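Local coordinates for type 3 secretion system translocon protein SctE (Shigella flexneri, PDB 3U0C) that inserts with its partner IpaC into the host membrane, forming the pore through which type III secretion effectors enter target cells, at residues E106-D111 / L179-K184; T138-L143 / P148-L153. All coordinates share one frame; numbering follows the deposited sequence.

Interaction 1: residues E106-D111 / L179-K184; sequences EGLTRD and LSIHSK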
ATOM      1  N   GLU A 106       2.057  -0.954   6.150  1.00 31.62           N
ATOM      2  CA  GLU A 106       1.550  -0.175   7.277  1.00 31.02           C
ATOM      3  C   GLU A 106       1.427   1.307   6.964  1.00 29.49           C
ATOM      4  O   GLU A 106       0.470   1.959   7.389  1.00 30.43           O
ATOM      5  CB  GLU A 106       2.442  -0.368   8.496  1.00 34.83           C
ATOM      6  CG  GLU A 106       2.249  -1.722   9.135  1.00 40.92           C
ATOM      7  CD  GLU A 106       3.303  -2.041  10.154  1.00 43.45           C
ATOM      8  OE1 GLU A 106       4.390  -1.428  10.103  1.00 43.41           O
ATOM      9  OE2 GLU A 106       3.037  -2.913  11.012  1.00 48.49           O
ATOM     10  N   GLY A 107       2.405   1.835   6.237  1.00 26.87           N
ATOM     11  CA  GLY A 107       2.386   3.219   5.813  1.00 28.53           C
ATOM     12  C   GLY A 107       1.214   3.490   4.892  1.00 29.95           C
ATOM     13  O   GLY A 107       0.479   4.440   5.084  1.00 27.46           O
ATOM     14  N   LEU A 108       1.025   2.623   3.907  1.00 27.17           N
ATOM     15  CA  LEU A 108      -0.076   2.770   2.970  1.00 33.37           C
ATOM     16  C   LEU A 108      -1.445   2.577   3.632  1.00 31.74           C
ATOM     17  O   LEU A 108      -2.441   3.138   3.188  1.00 27.66           O
ATOM     18  CB  LEU A 108       0.084   1.812   1.789  1.00 27.29           C
ATOM     19  CG  LEU A 108       1.213   2.107   0.797  1.00 27.50           C
ATOM     20  CD1 LEU A 108       1.447   0.908  -0.117  1.00 27.37           C
ATOM     21  CD2 LEU A 108       0.941   3.370  -0.013  1.00 31.85           C
ATOM     22  N   THR A 109      -1.489   1.766   4.682  1.00 29.73           N
ATOM     23  CA  THR A 109      -2.728   1.563   5.402  1.00 26.55           C
ATOM     24  C   THR A 109      -3.113   2.854   6.104  1.00 30.17           C
ATOM     25  O   THR A 109      -4.258   3.284   6.046  1.00 27.26           O
ATOM     26  CB  THR A 109      -2.613   0.424   6.408  1.00 26.13           C
ATOM     27  OG1 THR A 109      -2.592  -0.817   5.696  1.00 31.49           O
ATOM     28  CG2 THR A 109      -3.796   0.430   7.348  1.00 26.25           C
ATOM     29  N   ARG A 110      -2.138   3.470   6.759  1.00 34.95           N
ATOM     30  CA  ARG A 110      -2.346   4.764   7.386  1.00 38.29           C
ATOM     31  C   ARG A 110      -2.782   5.823   6.374  1.00 36.22           C
ATOM     32  O   ARG A 110      -3.667   6.637   6.665  1.00 41.39           O
ATOM     33  CB  ARG A 110      -1.080   5.213   8.123  1.00 44.24           C
ATOM     34  CG  ARG A 110      -0.844   4.498   9.443  1.00 52.91           C
ATOM     35  CD  ARG A 110       0.284   5.159  10.252  1.00 61.32           C
ATOM     36  NE  ARG A 110       1.567   5.127   9.538  1.00 65.60           N
ATOM     37  CZ  ARG A 110       2.453   4.136   9.630  1.00 64.74           C
ATOM     38  NH1 ARG A 110       2.212   3.095  10.415  1.00 64.64           N
ATOM     39  NH2 ARG A 110       3.583   4.188   8.944  1.00 63.49           N
ATOM     40  N   ASP A 111      -2.175   5.801   5.190  1.00 28.25           N
ATOM     41  CA  ASP A 111      -2.506   6.761   4.143  1.00 31.83           C
ATOM     42  C   ASP A 111      -3.931   6.563   3.673  1.00 30.94           C
ATOM     43  O   ASP A 111      -4.675   7.517   3.470  1.00 31.65           O
ATOM     44  CB  ASP A 111      -1.573   6.617   2.946  1.00 32.71           C
ATOM     45  CG  ASP A 111      -0.174   7.089   3.242  1.00 36.49           C
ATOM     46  OD1 ASP A 111       0.004   7.903   4.175  1.00 42.89           O
ATOM     47  OD2 ASP A 111       0.744   6.652   2.533  1.00 35.78           O
ATOM     48  N   LEU A 179      -8.365   5.336  -4.159  1.00 32.96           N
ATOM     49  CA  LEU A 179      -8.360   4.194  -5.060  1.00 33.90           C
ATOM     50  C   LEU A 179      -6.938   3.820  -5.482  1.00 34.43           C
ATOM     51  O   LEU A 179      -6.609   2.642  -5.636  1.00 31.19           O
ATOM     52  CB  LEU A 179      -9.211   4.501  -6.295  1.00 32.92           C
ATOM     53  CG  LEU A 179     -10.729   4.587  -6.065  1.00 32.49           C
ATOM     54  CD1 LEU A 179     -11.486   4.902  -7.360  1.00 34.81           C
ATOM     55  CD2 LEU A 179     -11.269   3.314  -5.430  1.00 31.34           C
ATOM     56  N   SER A 180      -6.111   4.845  -5.654  1.00 30.18           N
ATOM     57  CA  SER A 180      -4.717   4.694  -6.024  1.00 30.06           C
ATOM     58  C   SER A 180      -3.933   3.985  -4.915  1.00 34.03           C
ATOM     59  O   SER A 180      -3.164   3.054  -5.169  1.00 33.11           O
ATOM     60  CB  SER A 180      -4.113   6.070  -6.298  1.00 30.38           C
ATOM     61  OG  SER A 180      -2.722   5.989  -6.553  1.00 41.50           O
ATOM     62  N   ILE A 181      -4.124   4.453  -3.688  1.00 34.32           N
ATOM     63  CA  ILE A 181      -3.523   3.837  -2.514  1.00 30.12           C
ATOM     64  C   ILE A 181      -3.939   2.378  -2.401  1.00 31.37           C
ATOM     65  O   ILE A 181      -3.102   1.511  -2.177  1.00 30.10           O
ATOM     66  CB  ILE A 181      -3.926   4.581  -1.226  1.00 30.13           C
ATOM     67  CG1 ILE A 181      -3.361   5.998  -1.218  1.00 30.47           C
ATOM     68  CG2 ILE A 181      -3.450   3.847   0.003  1.00 29.69           C
ATOM     69  CD1 ILE A 181      -3.975   6.860  -0.136  1.00 30.66           C
ATOM     70  N   HIS A 182      -5.234   2.124  -2.558  1.00 30.23           N
ATOM     71  CA  HIS A 182      -5.767   0.770  -2.552  1.00 28.67           C
ATOM     72  C   HIS A 182      -5.080  -0.071  -3.609  1.00 29.72           C
ATOM     73  O   HIS A 182      -4.846  -1.253  -3.398  1.00 31.83           O
ATOM     74  CB  HIS A 182      -7.269   0.771  -2.822  1.00 29.01           C
ATOM     75  CG  HIS A 182      -7.900  -0.583  -2.745  1.00 39.45           C
ATOM     76  ND1 HIS A 182      -8.545  -1.037  -1.604  1.00 38.50           N
ATOM     77  CD2 HIS A 182      -7.988  -1.587  -3.644  1.00 36.52           C
ATOM     78  CE1 HIS A 182      -9.006  -2.255  -1.823  1.00 34.44           C
ATOM     79  NE2 HIS A 182      -8.679  -2.615  -3.049  1.00 35.09           N
ATOM     80  N   SER A 183      -4.767   0.537  -4.747  1.00 28.04           N
ATOM     81  CA  SER A 183      -4.086  -0.177  -5.808  1.00 28.14           C
ATOM     82  C   SER A 183      -2.643  -0.497  -5.398  1.00 27.81           C
ATOM     83  O   SER A 183      -2.130  -1.577  -5.678  1.00 33.66           O
ATOM     84  CB  SER A 183      -4.102   0.642  -7.094  1.00 32.26           C
ATOM     85  OG  SER A 183      -3.547  -0.108  -8.162  1.00 38.43           O
ATOM     86  N   LYS A 184      -1.997   0.457  -4.743  1.00 27.56           N
ATOM     87  CA  LYS A 184      -0.661   0.267  -4.236  1.00 27.31           C
ATOM     88  C   LYS A 184      -0.625  -0.855  -3.190  1.00 36.42           C
ATOM     89  O   LYS A 184       0.341  -1.604  -3.130  1.00 26.64           O
ATOM     90  CB  LYS A 184      -0.084   1.566  -3.670  1.00 27.41           C
ATOM     91  CG  LYS A 184       0.418   2.542  -4.736  1.00 27.88           C
ATOM     92  CD  LYS A 184       1.030   3.798  -4.134  1.00 28.03           C
ATOM     93  CE  LYS A 184       1.014   4.962  -5.134  1.00 41.26           C
ATOM     94  NZ  LYS A 184       1.885   6.097  -4.693  1.00 46.60           N
TER

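Interaction 2: residues T138-L143 / P148-L153; sequences TRLSEL and PEKKKL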
ATOM      1  N   THR A 138     -35.028  28.105  -2.795  1.00 52.34           N
ATOM      2  CA  THR A 138     -36.389  28.205  -2.288  1.00 46.00           C
ATOM      3  C   THR A 138     -36.714  29.648  -1.912  1.00 50.74           C
ATOM      4  O   THR A 138     -37.774  30.176  -2.268  1.00 50.95           O
ATOM      5  CB  THR A 138     -36.601  27.356  -1.029  1.00 53.77           C
ATOM      6  OG1 THR A 138     -36.640  25.960  -1.365  1.00 48.02           O
ATOM      7  CG2 THR A 138     -37.901  27.757  -0.371  1.00 50.38           C
ATOM      8  N   ARG A 139     -35.806  30.281  -1.176  1.00141.42           N
ATOM      9  CA  ARG A 139     -35.999  31.670  -0.751  1.00148.02           C
ATOM     10  C   ARG A 139     -36.131  32.636  -1.931  1.00138.46           C
ATOM     11  O   ARG A 139     -36.880  33.606  -1.866  1.00140.93           O
ATOM     12  CB  ARG A 139     -34.842  32.110   0.148  1.00 95.69           C
ATOM     13  CG  ARG A 139     -34.963  33.535   0.663  1.00 95.69           C
ATOM     14  CD  ARG A 139     -33.851  33.947   1.613  1.00 95.69           C
ATOM     15  NE  ARG A 139     -34.023  35.314   2.098  1.00 95.69           N
ATOM     16  CZ  ARG A 139     -33.310  35.854   3.075  1.00 95.69           C
ATOM     17  NH1 ARG A 139     -32.364  35.146   3.678  1.00 95.69           N
ATOM     18  NH2 ARG A 139     -33.537  37.106   3.452  1.00 95.69           N
ATOM     19  N   LEU A 140     -35.415  32.361  -3.015  1.00 45.62           N
ATOM     20  CA  LEU A 140     -35.456  33.210  -4.200  1.00 47.75           C
ATOM     21  C   LEU A 140     -36.739  33.020  -4.985  1.00 46.87           C
ATOM     22  O   LEU A 140     -37.207  33.952  -5.632  1.00 45.87           O
ATOM     23  CB  LEU A 140     -34.278  32.925  -5.132  1.00 45.75           C
ATOM     24  CG  LEU A 140     -32.906  33.546  -4.857  1.00 55.80           C
ATOM     25  CD1 LEU A 140     -31.844  32.733  -5.586  1.00 43.35           C
ATOM     26  CD2 LEU A 140     -32.846  35.013  -5.262  1.00 45.91           C
ATOM     27  N   SER A 141     -37.293  31.813  -4.962  1.00 49.43           N
ATOM     28  CA  SER A 141     -38.531  31.572  -5.687  1.00 50.91           C
ATOM     29  C   SER A 141     -39.655  32.398  -5.079  1.00 54.86           C
ATOM     30  O   SER A 141     -40.460  32.992  -5.794  1.00 47.88           O
ATOM     31  CB  SER A 141     -38.921  30.104  -5.628  1.00 49.26           C
ATOM     32  OG  SER A 141     -39.490  29.800  -4.372  1.00 50.21           O
ATOM     33  N   GLU A 142     -39.701  32.421  -3.751  1.00 44.71           N
ATOM     34  CA  GLU A 142     -40.815  33.033  -3.032  1.00 48.76           C
ATOM     35  C   GLU A 142     -40.618  34.546  -2.970  1.00 58.25           C
ATOM     36  O   GLU A 142     -41.431  35.280  -2.392  1.00 64.63           O
ATOM     37  CB  GLU A 142     -40.948  32.423  -1.640  1.00 47.97           C
ATOM     38  CG  GLU A 142     -41.114  30.892  -1.664  1.00 57.88           C
ATOM     39  CD  GLU A 142     -40.981  30.283  -0.284  1.00 62.80           C
ATOM     40  OE1 GLU A 142     -40.520  31.013   0.634  1.00 67.38           O
ATOM     41  OE2 GLU A 142     -41.337  29.091  -0.110  1.00 64.28           O
ATOM     42  N   LEU A 143     -39.550  35.003  -3.621  1.00 58.33           N
ATOM     43  CA  LEU A 143     -39.165  36.413  -3.628  1.00 59.98           C
ATOM     44  C   LEU A 143     -40.065  37.331  -4.472  1.00 59.32           C
ATOM     45  O   LEU A 143     -40.211  37.136  -5.699  1.00 53.44           O
ATOM     46  CB  LEU A 143     -37.722  36.540  -4.110  1.00 62.45           C
ATOM     47  CG  LEU A 143     -37.012  37.768  -3.606  1.00 61.20           C
ATOM     48  CD1 LEU A 143     -37.537  38.091  -2.182  1.00 61.83           C
ATOM     49  CD2 LEU A 143     -35.511  37.566  -3.612  1.00 54.61           C
ATOM     50  N   PRO A 148     -36.182  44.222  -3.585  1.00 63.83           N
ATOM     51  CA  PRO A 148     -34.906  44.893  -3.287  1.00 62.81           C
ATOM     52  C   PRO A 148     -33.739  43.941  -2.970  1.00 56.56           C
ATOM     53  O   PRO A 148     -32.580  44.340  -3.164  1.00 53.37           O
ATOM     54  CB  PRO A 148     -35.239  45.793  -2.076  1.00 61.73           C
ATOM     55  CG  PRO A 148     -36.583  45.300  -1.562  1.00 64.99           C
ATOM     56  CD  PRO A 148     -37.292  44.760  -2.776  1.00 66.21           C
ATOM     57  N   GLU A 149     -34.029  42.723  -2.513  1.00 66.60           N
ATOM     58  CA  GLU A 149     -32.974  41.788  -2.092  1.00 66.69           C
ATOM     59  C   GLU A 149     -32.652  40.655  -3.076  1.00 65.67           C
ATOM     60  O   GLU A 149     -31.710  39.877  -2.851  1.00 61.60           O
ATOM     61  CB  GLU A 149     -33.271  41.209  -0.699  1.00 63.49           C
ATOM     62  CG  GLU A 149     -34.536  40.375  -0.602  1.00 92.33           C
ATOM     63  CD  GLU A 149     -34.813  39.946   0.836  1.00 97.42           C
ATOM     64  OE1 GLU A 149     -33.862  40.006   1.655  1.00 99.68           O
ATOM     65  OE2 GLU A 149     -35.969  39.566   1.161  1.00 95.62           O
ATOM     66  N   LYS A 150     -33.428  40.555  -4.153  1.00 56.36           N
ATOM     67  CA  LYS A 150     -33.218  39.494  -5.134  1.00 51.81           C
ATOM     68  C   LYS A 150     -31.816  39.574  -5.688  1.00 51.45           C
ATOM     69  O   LYS A 150     -31.143  38.565  -5.776  1.00 50.56           O
ATOM     70  CB  LYS A 150     -34.225  39.588  -6.282  1.00 52.27           C
ATOM     71  CG  LYS A 150     -34.555  38.263  -6.935  1.00 50.20           C
ATOM     72  CD  LYS A 150     -35.280  38.466  -8.263  1.00 71.89           C
ATOM     73  CE  LYS A 150     -34.304  38.933  -9.350  1.00 72.39           C
ATOM     74  NZ  LYS A 150     -35.003  39.471 -10.562  1.00 69.89           N
ATOM     75  N   LYS A 151     -31.373  40.777  -6.049  1.00 57.24           N
ATOM     76  CA  LYS A 151     -30.063  40.949  -6.692  1.00 58.46           C
ATOM     77  C   LYS A 151     -28.930  40.318  -5.875  1.00 55.48           C
ATOM     78  O   LYS A 151     -28.040  39.646  -6.413  1.00 64.14           O
ATOM     79  CB  LYS A 151     -29.796  42.433  -6.960  1.00 64.59           C
ATOM     80  CG  LYS A 151     -28.444  42.736  -7.608  1.00 68.07           C
ATOM     81  CD  LYS A 151     -28.393  44.166  -8.168  1.00 71.84           C
ATOM     82  CE  LYS A 151     -27.009  44.786  -8.011  1.00 73.09           C
ATOM     83  NZ  LYS A 151     -26.449  45.288  -9.312  1.00 72.81           N
ATOM     84  N   LYS A 152     -28.985  40.504  -4.562  1.00 47.68           N
ATOM     85  CA  LYS A 152     -27.930  40.047  -3.669  1.00 45.91           C
ATOM     86  C   LYS A 152     -27.940  38.531  -3.487  1.00 53.15           C
ATOM     87  O   LYS A 152     -26.901  37.891  -3.639  1.00 43.86           O
ATOM     88  CB  LYS A 152     -28.046  40.761  -2.322  1.00 47.25           C
ATOM     89  CG  LYS A 152     -26.957  40.420  -1.330  1.00 65.20           C
ATOM     90  CD  LYS A 152     -27.133  41.222  -0.033  1.00 68.18           C
ATOM     91  CE  LYS A 152     -26.053  40.873   0.992  1.00 73.89           C
ATOM     92  NZ  LYS A 152     -26.213  41.652   2.272  1.00 78.48           N
ATOM     93  N   LEU A 153     -29.101  37.957  -3.164  1.00 43.72           N
ATOM     94  CA  LEU A 153     -29.237  36.498  -3.072  1.00 45.67           C
ATOM     95  C   LEU A 153     -28.768  35.800  -4.355  1.00 41.43           C
ATOM     96  O   LEU A 153     -28.130  34.740  -4.309  1.00 42.83           O
ATOM     97  CB  LEU A 153     -30.682  36.096  -2.771  1.00 48.23           C
ATOM     98  CG  LEU A 153     -31.307  36.462  -1.421  1.00 47.53           C
ATOM     99  CD1 LEU A 153     -32.824  36.522  -1.520  1.00 52.62           C
ATOM    100  CD2 LEU A 153     -30.883  35.487  -0.338  1.00 45.67           C
TER

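Interaction 1: residues E106-D111 / L179-K184
In the antiparallel coiled coil of this N-terminal region, Leu108 on helix 71-141 meets Ile181 and Lys184 on helix 150-197. The two short segments run at 161° to each other, and their axes come within 9.6 Å. Leu108 and Ile181 sit level, with their CA atoms 6.6 Å apart. Both point their CB atoms at the partner helix. The closest touch is between a methyl and the backbone: Ile181 CG2 lies 3.4 Å from Leu108 O. The two side chains meet less closely, with Leu108 CD2 4.4 Å from Ile181 CG2.

Ile181 uses its two branches separately. CG2 stands anti to the backbone N and goes to Leu108. The longer branch takes CD1 one turn further along helix 71-141, where it lies 3.7 Å from Asp111 O and 3.9 Å from Asp111 CB. Ile181 also touches Tyr112 and Gln115, so its partners on helix 71-141 recur at intervals of three and four residues, as in a coiled coil.

Leu108 crosses Lys184 at about a right angle. Its CD1 packs 3.9 Å from Lys184 CB, and its CD2 lies 4.1 Å from Lys184 CD. The lysine thus gives its aliphatic part to the contact, while its extended chain carries NZ away from helix 71-141. Leu185 and Lys188 continue the surface that Leu108 packs on.

Interaction 2: residues T138-L143 / P148-L153
Leu153 reaches from the first turn of helix 150-197 toward the end of helix 71-141, at the turn of a helical hairpin. This is one tip of the coiled coil. Leu153 CB comes first, 3.5 Å from Leu140 CD2, a tight carbon contact. The two leucines slide past each other in opposite directions. Leu153 CG stands anti to its own carbonyl carbon (chi1 -66°). The methyls beyond it have different partners. CD1 lies 3.6 Å from Leu143 CD2. CD2 goes to the aliphatic part of Arg139, 3.9 Å from its CD, and covers one face of the guanidinium. Leu153 is buried, wedged among these three residues of the other segment.

Arg139 crosses Leu153 at about a right angle. Its chain is extended from CG to NE, and its NH2 forms a salt bridge of 3.4 Å with Glu149 OE1. The guanidinium and carboxylate planes stand 89° apart, so the two groups do not pair side by side. The arginine is poorly ordered, which suggests a loose link.

Leu143 closes the turn side of the contact. Its CD1 lies 4.0 Å from Glu149 OE2, while CD2 lies 3.5 Å from Lys150 CG. The Lys150 chain then bends away, and its NZ makes a weak hydrogen bond to Glu146 O in the turn. The tightest carbon pair is Leu143 CD2 with Lys150 CA, at 3.4 Å.

In the fold
The modelled chain starts with helix 50-65 and continues, after a short connection, in the long helix 71-141. This helix first supplies residues 106-111, one side of interaction 1. Its last turn, with the two residues beyond it, supplies residues 138-143, one side of interaction 2. The chain then reverses through a short turn. Only four residues separate the two segments of interaction 2, so it closes the tight loop of the hairpin. Helix 150-197 runs back and brings residues 179-184 to 106-111. Interaction 1 thereby closes a wide loop of 67 residues, which contains all of interaction 2. Their centres are about 47 Å apart. Both join the same two helices, one near the centre of the molecule and one at the tip.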